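Local atomic coordinates of A-type flavoprotein (Giardia intestinalis, PDB entry 2Q9U), a protein that scavenges dioxygen in a human parasite, probably reducing it at a diiron centre with electrons relayed through a bound flavin mononucleotide. Residues E63-R68 and S92-H97; Q253-K258 and I404-K409; R282-E287 and A395-G400. One frame throughout, in Å; residues are numbered along the deposited sequence.

Contact 1: residues E63-R68 and S92-H97; sequences EEWLSR and SSLKDH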
ATOM      1  N   GLU A  63      15.275  24.697  -5.951  1.00 12.73           N
ATOM      2  CA  GLU A  63      15.583  25.859  -5.091  1.00 14.46           C
ATOM      3  C   GLU A  63      16.482  25.476  -3.939  1.00 13.52           C
ATOM      4  O   GLU A  63      17.332  26.250  -3.515  1.00 11.46           O
ATOM      5  CB  GLU A  63      14.309  26.518  -4.536  1.00 15.49           C
ATOM      6  CG  GLU A  63      13.409  27.180  -5.621  1.00 19.50           C
ATOM      7  CD  GLU A  63      14.055  28.378  -6.365  1.00 26.41           C
ATOM      8  OE1 GLU A  63      15.036  28.999  -5.868  1.00 28.17           O
ATOM      9  OE2 GLU A  63      13.561  28.714  -7.474  1.00 29.52           O
ATOM     10  N   GLU A  64      16.293  24.263  -3.437  1.00 13.05           N
ATOM     11  CA  GLU A  64      17.224  23.741  -2.423  1.00 12.46           C
ATOM     12  C   GLU A  64      18.662  23.605  -2.939  1.00 12.38           C
ATOM     13  O   GLU A  64      19.627  24.040  -2.275  1.00 11.64           O
ATOM     14  CB  GLU A  64      16.699  22.413  -1.875  1.00 12.96           C
ATOM     15  CG  GLU A  64      17.550  21.869  -0.706  1.00 13.56           C
ATOM     16  CD  GLU A  64      17.062  20.522  -0.144  1.00 13.36           C
ATOM     17  OE1 GLU A  64      15.996  19.985  -0.546  1.00 13.30           O
ATOM     18  OE2 GLU A  64      17.794  19.986   0.707  1.00 15.65           O
ATOM     19  N   TRP A  65      18.807  22.999  -4.113  1.00 12.64           N
ATOM     20  CA  TRP A  65      20.077  22.848  -4.813  1.00 12.75           C
ATOM     21  C   TRP A  65      20.724  24.222  -5.070  1.00 13.23           C
ATOM     22  O   TRP A  65      21.925  24.439  -4.807  1.00 12.59           O
ATOM     23  CB  TRP A  65      19.792  22.128  -6.130  1.00 12.35           C
ATOM     24  CG  TRP A  65      20.950  21.984  -7.104  1.00 12.88           C
ATOM     25  CD1 TRP A  65      22.141  21.328  -6.893  1.00 10.79           C
ATOM     26  CD2 TRP A  65      20.994  22.461  -8.467  1.00 11.57           C
ATOM     27  NE1 TRP A  65      22.913  21.391  -8.030  1.00 11.91           N
ATOM     28  CE2 TRP A  65      22.240  22.076  -9.004  1.00 11.03           C
ATOM     29  CE3 TRP A  65      20.111  23.212  -9.264  1.00 11.51           C
ATOM     30  CZ2 TRP A  65      22.640  22.409 -10.324  1.00 12.87           C
ATOM     31  CZ3 TRP A  65      20.503  23.535 -10.577  1.00 12.16           C
ATOM     32  CH2 TRP A  65      21.752  23.130 -11.087  1.00 11.91           C
ATOM     33  N   LEU A  66      19.932  25.163  -5.569  1.00 13.05           N
ATOM     34  CA  LEU A  66      20.479  26.501  -5.856  1.00 12.65           C
ATOM     35  C   LEU A  66      20.921  27.177  -4.549  1.00 12.82           C
ATOM     36  O   LEU A  66      21.952  27.872  -4.534  1.00 12.39           O
ATOM     37  CB  LEU A  66      19.430  27.344  -6.593  1.00 12.88           C
ATOM     38  CG  LEU A  66      19.148  26.863  -8.030  1.00 12.95           C
ATOM     39  CD1 LEU A  66      17.919  27.572  -8.644  1.00 15.86           C
ATOM     40  CD2 LEU A  66      20.393  27.025  -8.933  1.00 13.50           C
ATOM     41  N   SER A  67      20.154  26.951  -3.475  1.00 12.31           N
ATOM     42  CA  SER A  67      20.467  27.520  -2.155  1.00 12.73           C
ATOM     43  C   SER A  67      21.799  26.999  -1.622  1.00 11.40           C
ATOM     44  O   SER A  67      22.614  27.773  -1.106  1.00 10.22           O
ATOM     45  CB  SER A  67      19.344  27.270  -1.141  1.00 12.26           C
ATOM     46  OG  SER A  67      18.210  28.046  -1.495  1.00 15.22           O
ATOM     47  N   ARG A  68      22.013  25.686  -1.745  1.00 10.31           N
ATOM     48  CA  ARG A  68      23.296  25.095  -1.375  1.00 10.64           C
ATOM     49  C   ARG A  68      24.467  25.625  -2.199  1.00 10.99           C
ATOM     50  O   ARG A  68      25.520  25.947  -1.648  1.00 10.38           O
ATOM     51  CB  ARG A  68      23.239  23.567  -1.443  1.00 10.21           C
ATOM     52  CG  ARG A  68      22.232  22.965  -0.464  1.00  8.93           C
ATOM     53  CD  ARG A  68      22.448  21.453  -0.435  1.00  9.29           C
ATOM     54  NE  ARG A  68      21.384  20.763   0.283  1.00 12.37           N
ATOM     55  CZ  ARG A  68      21.301  20.698   1.606  1.00 13.81           C
ATOM     56  NH1 ARG A  68      22.222  21.305   2.357  1.00 11.64           N
ATOM     57  NH2 ARG A  68      20.290  20.029   2.172  1.00 15.77           N
ATOM     58  N   SER A  92      16.805  17.662 -14.340  1.00 11.93           N
ATOM     59  CA  SER A  92      15.569  18.326 -14.743  1.00 12.92           C
ATOM     60  C   SER A  92      15.374  19.736 -14.176  1.00 13.09           C
ATOM     61  O   SER A  92      14.593  20.530 -14.746  1.00 13.96           O
ATOM     62  CB  SER A  92      14.337  17.456 -14.502  1.00 13.02           C
ATOM     63  OG  SER A  92      14.187  17.129 -13.138  1.00 13.02           O
ATOM     64  N   SER A  93      16.097  20.068 -13.100  1.00 12.85           N
ATOM     65  CA  SER A  93      16.107  21.473 -12.611  1.00 12.85           C
ATOM     66  C   SER A  93      16.646  22.436 -13.678  1.00 13.14           C
ATOM     67  O   SER A  93      16.403  23.637 -13.614  1.00 13.71           O
ATOM     68  CB  SER A  93      16.939  21.605 -11.338  1.00 12.43           C
ATOM     69  OG  SER A  93      16.309  20.996 -10.219  1.00 12.39           O
ATOM     70  N   LEU A  94      17.407  21.935 -14.645  1.00 13.68           N
ATOM     71  CA  LEU A  94      17.959  22.840 -15.649  1.00 14.32           C
ATOM     72  C   LEU A  94      16.881  23.419 -16.582  1.00 15.51           C
ATOM     73  O   LEU A  94      17.056  24.524 -17.109  1.00 15.66           O
ATOM     74  CB  LEU A  94      19.069  22.180 -16.459  1.00 13.68           C
ATOM     75  CG  LEU A  94      20.305  21.677 -15.701  1.00 13.50           C
ATOM     76  CD1 LEU A  94      21.305  21.108 -16.685  1.00 14.19           C
ATOM     77  CD2 LEU A  94      20.906  22.757 -14.808  1.00 12.54           C
ATOM     78  N   LYS A  95      15.794  22.677 -16.803  1.00 16.69           N
ATOM     79  CA  LYS A  95      14.715  23.164 -17.691  1.00 18.54           C
ATOM     80  C   LYS A  95      14.316  24.607 -17.371  1.00 18.99           C
ATOM     81  O   LYS A  95      14.330  25.474 -18.245  1.00 19.83           O
ATOM     82  CB  LYS A  95      13.487  22.249 -17.648  1.00 18.28           C
ATOM     83  CG  LYS A  95      12.459  22.591 -18.718  1.00 21.29           C
ATOM     84  CD  LYS A  95      11.328  21.577 -18.772  1.00 27.94           C
ATOM     85  CE  LYS A  95      10.474  21.798 -20.016  1.00 32.51           C
ATOM     86  NZ  LYS A  95      10.144  23.244 -20.270  1.00 36.27           N
ATOM     87  N   ASP A  96      13.962  24.853 -16.114  1.00 18.71           N
ATOM     88  CA  ASP A  96      13.376  26.127 -15.717  1.00 19.59           C
ATOM     89  C   ASP A  96      14.449  27.098 -15.239  1.00 18.80           C
ATOM     90  O   ASP A  96      14.179  28.279 -15.019  1.00 19.11           O
ATOM     91  CB  ASP A  96      12.330  25.917 -14.619  1.00 20.00           C
ATOM     92  CG  ASP A  96      10.967  25.552 -15.173  1.00 23.91           C
ATOM     93  OD1 ASP A  96      10.633  26.012 -16.285  1.00 28.74           O
ATOM     94  OD2 ASP A  96      10.230  24.805 -14.497  1.00 28.11           O
ATOM     95  N   HIS A  97      15.588  26.551 -14.784  1.00 17.85           N
ATOM     96  CA  HIS A  97      16.567  27.233 -13.918  1.00 17.44           C
ATOM     97  C   HIS A  97      17.969  27.475 -14.460  1.00 17.28           C
ATOM     98  O   HIS A  97      18.815  28.032 -13.839  1.00 18.13           O
ATOM     99  CB  HIS A  97      16.705  26.547 -12.572  1.00 16.53           C
ATOM    100  CG  HIS A  97      15.440  26.485 -11.784  1.00 15.83           C
ATOM    101  ND1 HIS A  97      14.583  25.418 -11.833  1.00 17.02           N
ATOM    102  CD2 HIS A  97      14.897  27.354 -10.922  1.00 14.83           C
ATOM    103  CE1 HIS A  97      13.573  25.629 -11.030  1.00 14.11           C
ATOM    104  NE2 HIS A  97      13.736  26.802 -10.474  1.00 17.52           N
TER
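Glu-63 O is gripped by two bonds, both from Ser-67: the backbone N at 2.9 Å, and Ser-67 OG at 2.8 Å, which comes from above the carbonyl plane and also bonds to Tyr-7. No hydrogen bond crosses between 63-68 and 92-97, and the contact rests on a few side chains meeting at van der Waals distance. His-97 is held by the main chain of its own segment: its ND1 bonds in the ring plane to Ser-93 O at 3.1 Å, directing the opposite edge of the imidazole toward Glu-63. There Glu-63 OE2 lies 3.6 Å from His-97 NE2, the carboxylate standing 76° to the ring, while its salt bridge goes to Lys-100. Leu-66 CD1 reaches His-97 CD2 obliquely at 3.8 Å. Trp-65, with CG anti to the backbone N (chi1 174°), extends its six-membered ring between the helices. Trp-65 CH2 meets Leu-94 CD2 at 3.8 Å, and CE3 and CZ3 of the same ring lie equally near Ser-93 CB. Ser-43 takes the indole NE1 and Val-57 O takes Ser-93 OG, so both buried polar groups are satisfied. The two helices belong to successive beta-alpha-beta crossovers linking parallel strands 52-54, 80-82 and 105-108 of the metallo-beta-lactamase-like domain.

Contact 2: residues Q253-K258 and I404-K409; sequences QHCQKK and IAYCEK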
ATOM      1  N   GLN A 253      31.090 -13.260 -11.690  1.00 17.33           N
ATOM      2  CA  GLN A 253      31.645 -13.983 -10.569  1.00 17.69           C
ATOM      3  C   GLN A 253      30.978 -13.569  -9.254  1.00 17.32           C
ATOM      4  O   GLN A 253      31.544 -13.795  -8.177  1.00 17.25           O
ATOM      5  CB  GLN A 253      33.158 -13.707 -10.495  1.00 18.49           C
ATOM      6  CG  GLN A 253      33.921 -14.213 -11.713  1.00 20.58           C
ATOM      7  CD  GLN A 253      35.331 -13.645 -11.794  1.00 22.32           C
ATOM      8  OE1 GLN A 253      35.699 -12.733 -11.042  1.00 23.48           O
ATOM      9  NE2 GLN A 253      36.121 -14.181 -12.703  1.00 24.38           N
ATOM     10  N   HIS A 254      29.794 -12.958  -9.355  1.00 16.28           N
ATOM     11  CA  HIS A 254      29.120 -12.332  -8.204  1.00 16.69           C
ATOM     12  C   HIS A 254      28.145 -13.267  -7.480  1.00 17.32           C
ATOM     13  O   HIS A 254      27.485 -12.867  -6.500  1.00 17.86           O
ATOM     14  CB  HIS A 254      28.367 -11.058  -8.644  1.00 16.14           C
ATOM     15  CG  HIS A 254      27.329 -11.310  -9.695  1.00 15.04           C
ATOM     16  ND1 HIS A 254      27.636 -11.798 -10.946  1.00 17.76           N
ATOM     17  CD2 HIS A 254      25.978 -11.200  -9.659  1.00 16.35           C
ATOM     18  CE1 HIS A 254      26.522 -11.963 -11.644  1.00 17.59           C
ATOM     19  NE2 HIS A 254      25.501 -11.600 -10.883  1.00 16.52           N
ATOM     20  N   CYS A 255      28.045 -14.510  -7.923  1.00 17.32           N
ATOM     21  CA  CYS A 255      26.982 -15.331  -7.361  1.00 17.69           C
ATOM     22  C   CYS A 255      27.312 -16.001  -6.006  1.00 17.02           C
ATOM     23  O   CYS A 255      28.485 -16.116  -5.588  1.00 15.41           O
ATOM     24  CB  CYS A 255      26.360 -16.218  -8.445  1.00 18.35           C
ATOM     25  SG  CYS A 255      25.612 -15.173  -9.852  1.00 25.03           S
ATOM     26  N   GLN A 256      26.265 -16.370  -5.280  1.00 15.93           N
ATOM     27  CA  GLN A 256      26.428 -16.997  -3.981  1.00 14.95           C
ATOM     28  C   GLN A 256      25.867 -18.417  -4.036  1.00 14.62           C
ATOM     29  O   GLN A 256      25.148 -18.758  -4.981  1.00 14.28           O
ATOM     30  CB  GLN A 256      25.705 -16.183  -2.903  1.00 15.51           C
ATOM     31  CG  GLN A 256      26.139 -14.722  -2.799  1.00 17.21           C
ATOM     32  CD  GLN A 256      27.475 -14.536  -2.091  1.00 23.64           C
ATOM     33  OE1 GLN A 256      28.191 -15.504  -1.799  1.00 23.59           O
ATOM     34  NE2 GLN A 256      27.810 -13.277  -1.795  1.00 25.29           N
ATOM     35  N   LYS A 257      26.208 -19.239  -3.041  1.00 13.07           N
ATOM     36  CA  LYS A 257      25.600 -20.548  -2.877  1.00 14.14           C
ATOM     37  C   LYS A 257      24.207 -20.253  -2.299  1.00 12.52           C
ATOM     38  O   LYS A 257      24.010 -20.233  -1.078  1.00 13.06           O
ATOM     39  CB  LYS A 257      26.427 -21.412  -1.914  1.00 14.55           C
ATOM     40  CG  LYS A 257      27.812 -21.814  -2.449  1.00 16.80           C
ATOM     41  CD  LYS A 257      28.519 -22.731  -1.435  1.00 17.73           C
ATOM     42  CE  LYS A 257      29.997 -22.932  -1.765  1.00 24.73           C
ATOM     43  NZ  LYS A 257      30.703 -23.744  -0.711  1.00 28.64           N
ATOM     44  N   LYS A 258      23.277 -19.949  -3.200  1.00 11.47           N
ATOM     45  CA  LYS A 258      22.002 -19.319  -2.820  1.00 11.17           C
ATOM     46  C   LYS A 258      20.975 -19.706  -3.879  1.00 10.77           C
ATOM     47  O   LYS A 258      21.259 -19.662  -5.087  1.00 10.68           O
ATOM     48  CB  LYS A 258      22.158 -17.780  -2.719  1.00 11.44           C
ATOM     49  CG  LYS A 258      20.802 -16.991  -2.506  1.00 11.23           C
ATOM     50  CD  LYS A 258      21.087 -15.497  -2.463  1.00 11.75           C
ATOM     51  CE  LYS A 258      19.799 -14.649  -2.484  1.00 11.80           C
ATOM     52  NZ  LYS A 258      20.250 -13.202  -2.285  1.00 11.42           N
ATOM     53  N   ILE A 404      25.340 -24.750  -6.369  1.00 13.52           N
ATOM     54  CA  ILE A 404      26.716 -24.861  -5.872  1.00 13.57           C
ATOM     55  C   ILE A 404      27.648 -25.086  -7.063  1.00 14.02           C
ATOM     56  O   ILE A 404      28.702 -24.440  -7.166  1.00 13.95           O
ATOM     57  CB  ILE A 404      26.824 -25.942  -4.795  1.00 13.84           C
ATOM     58  CG1 ILE A 404      26.109 -25.471  -3.505  1.00 13.09           C
ATOM     59  CG2 ILE A 404      28.317 -26.283  -4.511  1.00 15.91           C
ATOM     60  CD1 ILE A 404      25.739 -26.607  -2.542  1.00 16.58           C
ATOM     61  N   ALA A 405      27.229 -25.952  -7.986  1.00 13.70           N
ATOM     62  CA  ALA A 405      28.020 -26.242  -9.198  1.00 14.12           C
ATOM     63  C   ALA A 405      28.202 -25.002 -10.067  1.00 14.87           C
ATOM     64  O   ALA A 405      29.294 -24.735 -10.589  1.00 13.85           O
ATOM     65  CB  ALA A 405      27.380 -27.371 -10.010  1.00 14.58           C
ATOM     66  N   TYR A 406      27.119 -24.239 -10.225  1.00 14.35           N
ATOM     67  CA  TYR A 406      27.157 -23.041 -11.042  1.00 14.57           C
ATOM     68  C   TYR A 406      28.138 -22.021 -10.454  1.00 15.27           C
ATOM     69  O   TYR A 406      28.910 -21.385 -11.188  1.00 15.33           O
ATOM     70  CB  TYR A 406      25.734 -22.450 -11.165  1.00 14.06           C
ATOM     71  CG  TYR A 406      25.716 -21.128 -11.870  1.00 13.85           C
ATOM     72  CD1 TYR A 406      25.589 -21.055 -13.251  1.00 13.01           C
ATOM     73  CD2 TYR A 406      25.854 -19.936 -11.145  1.00 14.29           C
ATOM     74  CE1 TYR A 406      25.595 -19.818 -13.904  1.00 12.89           C
ATOM     75  CE2 TYR A 406      25.850 -18.719 -11.778  1.00 14.11           C
ATOM     76  CZ  TYR A 406      25.725 -18.662 -13.147  1.00 13.66           C
ATOM     77  OH  TYR A 406      25.723 -17.421 -13.711  1.00 14.85           O
ATOM     78  N   CYS A 407      28.115 -21.862  -9.136  1.00 15.98           N
ATOM     79  CA  CYS A 407      29.032 -20.948  -8.473  1.00 18.39           C
ATOM     80  C   CYS A 407      30.479 -21.392  -8.576  1.00 18.67           C
ATOM     81  O   CYS A 407      31.356 -20.566  -8.742  1.00 19.45           O
ATOM     82  CB  CYS A 407      28.707 -20.809  -6.998  1.00 18.52           C
ATOM     83  SG  CYS A 407      27.319 -19.755  -6.730  1.00 24.87           S
ATOM     84  N   GLU A 408      30.713 -22.691  -8.463  1.00 18.77           N
ATOM     85  CA  GLU A 408      32.060 -23.241  -8.583  1.00 20.00           C
ATOM     86  C   GLU A 408      32.612 -22.957  -9.980  1.00 21.23           C
ATOM     87  O   GLU A 408      33.744 -22.508 -10.125  1.00 21.73           O
ATOM     88  CB  GLU A 408      32.046 -24.752  -8.284  1.00 19.43           C
ATOM     89  N   LYS A 409      31.791 -23.175 -11.001  1.00 22.21           N
ATOM     90  CA  LYS A 409      32.170 -22.962 -12.395  1.00 24.43           C
ATOM     91  C   LYS A 409      32.446 -21.491 -12.716  1.00 25.53           C
ATOM     92  O   LYS A 409      33.283 -21.168 -13.552  1.00 25.49           O
ATOM     93  CB  LYS A 409      31.074 -23.490 -13.311  1.00 24.19           C
ATOM     94  CG  LYS A 409      31.350 -23.314 -14.779  1.00 26.70           C
ATOM     95  CD  LYS A 409      30.322 -24.053 -15.608  1.00 29.44           C
ATOM     96  CE  LYS A 409      30.445 -23.699 -17.086  1.00 32.09           C
ATOM     97  NZ  LYS A 409      30.229 -22.249 -17.393  1.00 32.24           N
TER
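Two cysteines from distant parts of the chain, Cys-255 and Cys-407, point their CB atoms at one another without forming a disulfide: Cys-255 SG and Cys-407 SG are 5.8 Å apart, each turned to a different neighbour. Both sulfurs stand anti to their own carbonyl carbon. Cys-255 SG swings to the Tyr-406 side, where it meets the rim of the phenol ring at CE2, 4.0 Å away. The approach is almost in the ring plane, 84° off the normal, so this is an edge-on sulfur-aromatic contact. The same sulfur lies over one face of His-254, 3.7 Å above the imidazole plane and displaced toward its rim, so that it touches one ring edge and one ring face. Tyr-406 gets there because its CG is anti to the backbone N (chi1 174°), which carries the ring along the helix flank toward the loop.

Cys-407 SG instead lies against the main chain of residues 255-257, 3.8 Å from Cys-255 C, and its nearest side-chain neighbour is Cys-255 CB at 4.0 Å. Further along, Lys-257 is the centre of an inverse gamma turn. Its side chain, extended beyond CG, crosses Ile-404 obliquely, with CG and CD both 4.2 Å from Ile-404 CG1. This is an apolar contact of the aliphatic stem, and no hydrogen bond joins the two segments.

His-254 also meets Trp-249 edge-to-face, tying the segment back to helix 236-250. Residues 253-258 lead from that helix into strand 258-263, first in sequence of the strands of the flavodoxin-like sheet, and on the way pass along the last turns of helix 386-409.

Contact 3: residues R282-E287 and A395-G400; sequences RSTGCE and AGVDLG. With NO3 (nitrate ion), chain E.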
ATOM      1  N   ARG A 282      18.072 -25.907   1.041  1.00 13.17           N
ATOM      2  CA  ARG A 282      18.764 -25.483   2.242  1.00 13.27           C
ATOM      3  C   ARG A 282      19.665 -26.619   2.748  1.00 13.95           C
ATOM      4  O   ARG A 282      20.762 -26.376   3.262  1.00 13.79           O
ATOM      5  CB  ARG A 282      17.770 -25.074   3.338  1.00 12.34           C
ATOM      6  CG  ARG A 282      18.448 -24.308   4.486  1.00 14.05           C
ATOM      7  CD  ARG A 282      17.612 -24.209   5.754  1.00 11.55           C
ATOM      8  NE  ARG A 282      18.364 -23.488   6.798  1.00 11.80           N
ATOM      9  CZ  ARG A 282      19.280 -24.024   7.595  1.00 12.97           C
ATOM     10  NH1 ARG A 282      19.569 -25.325   7.512  1.00 13.03           N
ATOM     11  NH2 ARG A 282      19.899 -23.257   8.505  1.00 11.45           N
ATOM     12  N   SER A 283      19.185 -27.850   2.592  1.00 14.22           N
ATOM     13  CA  SER A 283      19.940 -29.051   3.030  1.00 14.06           C
ATOM     14  C   SER A 283      21.321 -29.187   2.372  1.00 15.04           C
ATOM     15  O   SER A 283      22.200 -29.866   2.916  1.00 14.99           O
ATOM     16  CB  SER A 283      19.136 -30.325   2.780  1.00 12.63           C
ATOM     17  OG  SER A 283      19.110 -30.670   1.391  1.00 14.21           O
ATOM     18  N   THR A 284      21.489 -28.568   1.211  1.00 15.36           N
ATOM     19  CA  THR A 284      22.787 -28.579   0.492  1.00 16.07           C
ATOM     20  C   THR A 284      23.826 -27.589   1.016  1.00 15.85           C
ATOM     21  O   THR A 284      25.002 -27.626   0.602  1.00 16.07           O
ATOM     22  CB  THR A 284      22.626 -28.314  -1.028  1.00 16.20           C
ATOM     23  OG1 THR A 284      22.167 -26.960  -1.261  1.00 15.94           O
ATOM     24  CG2 THR A 284      21.695 -29.296  -1.643  1.00 15.75           C
ATOM     25  N   GLY A 285      23.382 -26.704   1.903  1.00 15.57           N
ATOM     26  CA  GLY A 285      24.207 -25.662   2.470  1.00 15.73           C
ATOM     27  C   GLY A 285      23.977 -24.313   1.785  1.00 15.92           C
ATOM     28  O   GLY A 285      24.654 -23.336   2.102  1.00 16.73           O
ATOM     29  N   CYS A 286      23.038 -24.243   0.848  1.00 14.01           N
ATOM     30  CA  CYS A 286      22.692 -22.949   0.245  1.00 14.48           C
ATOM     31  C   CYS A 286      21.839 -22.093   1.172  1.00 13.79           C
ATOM     32  O   CYS A 286      21.033 -22.607   1.956  1.00 13.48           O
ATOM     33  CB  CYS A 286      21.911 -23.143  -1.059  1.00 14.52           C
ATOM     34  SG  CYS A 286      22.850 -23.778  -2.433  1.00 17.01           S
ATOM     35  N   GLU A 287      22.035 -20.776   1.104  1.00 13.53           N
ATOM     36  CA  GLU A 287      21.002 -19.842   1.556  1.00 12.71           C
ATOM     37  C   GLU A 287      19.776 -20.011   0.642  1.00 12.04           C
ATOM     38  O   GLU A 287      19.913 -20.303  -0.564  1.00 11.79           O
ATOM     39  CB  GLU A 287      21.473 -18.382   1.464  1.00 13.87           C
ATOM     40  CG  GLU A 287      20.401 -17.451   2.070  1.00 15.09           C
ATOM     41  CD  GLU A 287      20.742 -15.990   2.058  1.00 19.67           C
ATOM     42  OE1 GLU A 287      21.646 -15.586   1.295  1.00 21.36           O
ATOM     43  OE2 GLU A 287      20.068 -15.251   2.814  1.00 22.40           O
ATOM     44  N   ALA A 395      13.600 -32.225  -5.616  1.00 13.80           N
ATOM     45  CA  ALA A 395      13.889 -31.251  -6.661  1.00 13.56           C
ATOM     46  C   ALA A 395      14.710 -30.075  -6.111  1.00 13.66           C
ATOM     47  O   ALA A 395      15.569 -29.541  -6.813  1.00 13.65           O
ATOM     48  CB  ALA A 395      12.622 -30.776  -7.333  1.00 13.71           C
ATOM     49  N   GLY A 396      14.462 -29.702  -4.852  1.00 14.12           N
ATOM     50  CA  GLY A 396      15.216 -28.632  -4.185  1.00 13.99           C
ATOM     51  C   GLY A 396      16.650 -29.028  -3.876  1.00 14.64           C
ATOM     52  O   GLY A 396      17.573 -28.246  -4.062  1.00 14.04           O
ATOM     53  N   VAL A 397      16.844 -30.252  -3.404  1.00 14.69           N
ATOM     54  CA  VAL A 397      18.190 -30.743  -3.142  1.00 15.55           C
ATOM     55  C   VAL A 397      18.996 -30.599  -4.429  1.00 15.54           C
ATOM     56  O   VAL A 397      20.113 -30.067  -4.407  1.00 16.21           O
ATOM     57  CB  VAL A 397      18.216 -32.230  -2.653  1.00 15.21           C
ATOM     58  CG1 VAL A 397      19.695 -32.720  -2.446  1.00 15.36           C
ATOM     59  CG2 VAL A 397      17.460 -32.391  -1.359  1.00 16.06           C
ATOM     60  N   ASP A 398      18.419 -31.060  -5.545  1.00 15.42           N
ATOM     61  CA  ASP A 398      19.083 -31.075  -6.844  1.00 15.50           C
ATOM     62  C   ASP A 398      19.348 -29.642  -7.317  1.00 15.73           C
ATOM     63  O   ASP A 398      20.398 -29.345  -7.901  1.00 15.18           O
ATOM     64  CB  ASP A 398      18.221 -31.823  -7.887  1.00 15.62           C
ATOM     65  CG  ASP A 398      18.776 -31.700  -9.331  1.00 18.13           C
ATOM     66  OD1 ASP A 398      19.821 -32.311  -9.653  1.00 21.00           O
ATOM     67  OD2 ASP A 398      18.177 -31.008 -10.161  1.00 19.80           O
ATOM     68  N   LEU A 399      18.380 -28.758  -7.076  1.00 14.95           N
ATOM     69  CA  LEU A 399      18.546 -27.359  -7.452  1.00 13.93           C
ATOM     70  C   LEU A 399      19.675 -26.686  -6.681  1.00 13.31           C
ATOM     71  O   LEU A 399      20.433 -25.878  -7.255  1.00 13.99           O
ATOM     72  CB  LEU A 399      17.227 -26.591  -7.273  1.00 14.57           C
ATOM     73  CG  LEU A 399      17.165 -25.125  -7.735  1.00 12.68           C
ATOM     74  CD1 LEU A 399      17.485 -24.969  -9.219  1.00 14.22           C
ATOM     75  CD2 LEU A 399      15.764 -24.566  -7.442  1.00 13.20           C
ATOM     76  N   GLY A 400      19.762 -27.000  -5.385  1.00 13.11           N
ATOM     77  CA  GLY A 400      20.820 -26.509  -4.499  1.00 12.24           C
ATOM     78  C   GLY A 400      22.198 -26.984  -4.962  1.00 12.52           C
ATOM     79  O   GLY A 400      23.158 -26.197  -5.041  1.00 11.14           O
TER
HETATM   80  N   NO3 E 503      21.873 -25.211  10.644  1.00 36.45           N
HETATM   81  O1  NO3 E 503      22.399 -24.641   9.475  1.00 35.32           O
HETATM   82  O2  NO3 E 503      21.714 -24.434  11.807  1.00 35.24           O
HETATM   83  O3  NO3 E 503      21.495 -26.562  10.605  1.00 37.94           O
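Thr-284 lies over the backbone of helix 386-409, its CG2 3.3 Å from Val-397 O and its OG1 3.5 Å from Gly-400 CA. With OG1 between the backbone N and the carbonyl carbon (chi1 67°), the hydroxyl bonds back to Ala-281 O in the last turn of helix 269-283, while CG2 faces helix 386-409, the Thr-284 and Val-397 side chains crossing obliquely with CG2 4.0 Å from Val-397 CG1. Gly-400, having no side chain, presents bare main chain, so the CA atoms of Thr-284 and Gly-400 are only 5.8 Å apart. Gly-285, at phi 100°, then closes helix 269-283 with a Schellman motif, and Gly-285 N bonds to Arg-282 O at 3.0 Å. The chain then turns into edge strand 287-292, completing a beta-alpha-beta unit of the flavodoxin-like domain whose helix packs beside the C-terminal helix. Cys-286 SG lies beside Thr-284 and 3.6 Å from Gly-400 O. Ser-283 OG, bonded to Gly-280 O, touches Val-397 CG2. Arg-282 directs its CB away from 395-400; NH2 donates to O1 of a nitrate, probably a crystallisation component, at 3.0 Å, and NE and NH1 bond to Ser-180 O and Gln-9 OE1 of the second subunit.

In the fold
The three contacts divide between the two domains. Contact 1 comes first along the chain, in the metallo-beta-lactamase-like domain that holds the diiron site, and its centre is 45 Å from that of contact 2 and 52 Å from that of contact 3, on the other side of the chain's centre. Contacts 2 and 3 belong to the flavodoxin-like part and share helix 386-409. Their centres are 13 Å apart, and 282-287 and 395-400 both fall between 253-258 and 404-409 in sequence. They touch where Lys-257 O probably accepts a hydrogen bond from Glu-287 N, and where Ile-404 packs on Thr-284. Contacts 1 and 3 both reach the second subunit, so each domain takes part in the assembly.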